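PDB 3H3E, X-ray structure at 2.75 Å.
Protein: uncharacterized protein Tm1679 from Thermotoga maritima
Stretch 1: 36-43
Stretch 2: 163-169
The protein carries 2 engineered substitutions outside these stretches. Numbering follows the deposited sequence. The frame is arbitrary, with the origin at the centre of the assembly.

Stretch 1, residues 36-43: LVDSVLFD
Stretch 2 163-169: EQTLVVR

How is the first stretch folded where it meets the second? Strand 36-37 reverses through a type II' turn from Val37 to Val40 and returns as strand 40-42. Val37 N donates a hydrogen bond to Val40 O at 2.9 Å, and Val40 N to Val37 O at 3.1 Å. Asp38 (phi/psi 55/-110) and Ser39 (-103/17) are the turn's central residues; both are exposed.

What joins this hairpin to strand 165-169? Mostly apolar side chains do; no hydrogen bond crosses. Strand 40-42 runs roughly opposite to 165-169, 36-37 roughly with it. The CA atoms lie 8.9 Å apart for Val37 and Val168, and 7.9 Å for Phe42 and Leu166, leaving room for an apolar layer.

Which rotamers fill that layer? Leu166, in the common low-energy t/p rotamer, has CA-to-CB toward the hairpin, its CD2 lying 4.2 Å from Val37 CG2 and 4.1 Å from Val40 CG1. Val37 and Val168, both t, bring Val37 CG1 and Val168 CG2 to 4.0 Å. These are van der Waals contacts between buried methyls. Val40 sits between wells at chi1 108°. Leu41, also t/p, has CA-to-CB away.

How does Phe42 fit? With chi1 -168° (t) and chi2 87°, its ring reaches Leu166, Phe42 CE1 standing 3.7 Å from Leu166 CB. At the ring's slightly positive edge, which suits a carbonyl oxygen, Phe42 CZ is 4.1 Å from Gln164 O, while Gln164 CA-to-CB points sideways (chi1 p, chi2 t).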

# COMPACT_ATOMS: atom_id res chain seq x y z
N LEU A 36 1.96 10.22 -0.22
CA LEU A 36 1.41 11.18 0.71
C LEU A 36 -0.07 11.39 0.40
O LEU A 36 -0.44 11.74 -0.72
CB LEU A 36 2.16 12.50 0.60
CG LEU A 36 1.71 13.62 1.53
CD1 LEU A 36 1.84 13.22 2.99
CD2 LEU A 36 2.57 14.83 1.25
N VAL A 37 -0.91 11.15 1.40
CA VAL A 37 -2.34 11.22 1.21
C VAL A 37 -2.93 12.24 2.15
O VAL A 37 -3.20 11.94 3.30
CB VAL A 37 -2.99 9.88 1.50
CG1 VAL A 37 -4.48 9.96 1.21
CG2 VAL A 37 -2.34 8.80 0.67
N ASP A 38 -3.12 13.46 1.66
CA ASP A 38 -3.58 14.54 2.50
C ASP A 38 -2.63 14.67 3.67
O ASP A 38 -1.47 15.04 3.50
CB ASP A 38 -5.00 14.29 2.99
CG ASP A 38 -5.85 15.55 3.05
OD1 ASP A 38 -5.70 16.42 2.16
OD2 ASP A 38 -6.67 15.67 3.98
N SER A 39 -3.10 14.33 4.86
CA SER A 39 -2.36 14.61 6.08
C SER A 39 -1.65 13.40 6.67
O SER A 39 -1.25 13.42 7.84
CB SER A 39 -3.32 15.17 7.12
OG SER A 39 -4.47 14.35 7.18
N VAL A 40 -1.50 12.35 5.89
CA VAL A 40 -0.93 11.13 6.41
C VAL A 40 0.01 10.53 5.35
O VAL A 40 -0.27 10.63 4.16
CB VAL A 40 -2.07 10.19 6.83
CG1 VAL A 40 -2.20 9.03 5.87
CG2 VAL A 40 -1.85 9.70 8.22
N LEU A 41 1.14 9.96 5.75
CA LEU A 41 2.03 9.35 4.78
C LEU A 41 1.88 7.83 4.78
O LEU A 41 2.03 7.20 5.82
CB LEU A 41 3.49 9.75 5.02
CG LEU A 41 4.57 9.13 4.11
CD1 LEU A 41 4.53 9.63 2.67
CD2 LEU A 41 5.92 9.39 4.71
N PHE A 42 1.59 7.27 3.62
CA PHE A 42 1.38 5.83 3.46
C PHE A 42 2.64 5.21 2.89
O PHE A 42 2.96 5.43 1.72
CB PHE A 42 0.21 5.54 2.51
CG PHE A 42 -0.24 4.11 2.52
CD1 PHE A 42 -1.17 3.65 3.45
CD2 PHE A 42 0.26 3.21 1.59
CE1 PHE A 42 -1.58 2.33 3.46
CE2 PHE A 42 -0.16 1.88 1.60
CZ PHE A 42 -1.08 1.45 2.54
N ASP A 43 3.34 4.44 3.71
CA ASP A 43 4.61 3.82 3.34
C ASP A 43 5.76 4.83 3.10
O ASP A 43 5.54 6.03 3.00
CB ASP A 43 4.44 2.85 2.16
CG ASP A 43 3.76 1.55 2.58
OD1 ASP A 43 3.50 1.40 3.79
OD2 ASP A 43 3.48 0.70 1.71
N GLU A 163 -0.55 -7.05 7.03
CA GLU A 163 -0.98 -6.18 5.93
C GLU A 163 -2.20 -5.35 6.28
O GLU A 163 -3.18 -5.87 6.79
CB GLU A 163 -1.29 -7.01 4.69
CG GLU A 163 -1.68 -6.18 3.50
CD GLU A 163 -1.57 -6.95 2.20
OE1 GLU A 163 -2.54 -7.66 1.85
OE2 GLU A 163 -0.52 -6.85 1.54
N GLN A 164 -2.13 -4.05 5.98
CA GLN A 164 -3.25 -3.16 6.24
C GLN A 164 -3.40 -2.16 5.12
O GLN A 164 -2.47 -1.91 4.36
CB GLN A 164 -3.12 -2.45 7.58
CG GLN A 164 -1.82 -1.73 7.79
CD GLN A 164 -1.76 -1.07 9.15
OE1 GLN A 164 -2.63 -1.26 9.99
NE2 GLN A 164 -0.71 -0.31 9.38
N THR A 165 -4.60 -1.60 5.02
CA THR A 165 -4.96 -0.80 3.86
C THR A 165 -5.66 0.46 4.33
O THR A 165 -6.43 0.43 5.28
CB THR A 165 -5.87 -1.61 2.90
OG1 THR A 165 -5.14 -2.72 2.38
CG2 THR A 165 -6.32 -0.76 1.73
N LEU A 166 -5.36 1.56 3.67
CA LEU A 166 -5.95 2.83 4.03
C LEU A 166 -7.22 3.07 3.22
O LEU A 166 -7.25 2.83 2.02
CB LEU A 166 -4.94 3.95 3.79
CG LEU A 166 -5.42 5.38 3.99
CD1 LEU A 166 -5.74 5.56 5.44
CD2 LEU A 166 -4.34 6.39 3.52
N VAL A 167 -8.26 3.51 3.90
CA VAL A 167 -9.49 3.93 3.23
C VAL A 167 -9.80 5.37 3.63
O VAL A 167 -9.90 5.70 4.81
CB VAL A 167 -10.67 3.01 3.57
CG1 VAL A 167 -11.92 3.42 2.81
CG2 VAL A 167 -10.32 1.59 3.25
N VAL A 168 -9.92 6.22 2.63
CA VAL A 168 -10.27 7.61 2.82
C VAL A 168 -11.68 7.79 2.29
O VAL A 168 -11.95 7.51 1.11
CB VAL A 168 -9.35 8.55 2.03
CG1 VAL A 168 -9.65 10.01 2.37
CG2 VAL A 168 -7.88 8.20 2.25
N ARG A 169 -12.57 8.26 3.15
CA ARG A 169 -13.97 8.45 2.81
C ARG A 169 -14.17 9.87 2.28
O ARG A 169 -13.95 10.85 2.98
CB ARG A 169 -14.84 8.16 4.03
CG ARG A 169 -16.33 8.26 3.82
CD ARG A 169 -17.02 8.30 5.16
NE ARG A 169 -17.48 6.99 5.61
CZ ARG A 169 -17.49 6.59 6.88
NH1 ARG A 169 -17.02 7.40 7.82
NH2 ARG A 169 -17.94 5.38 7.20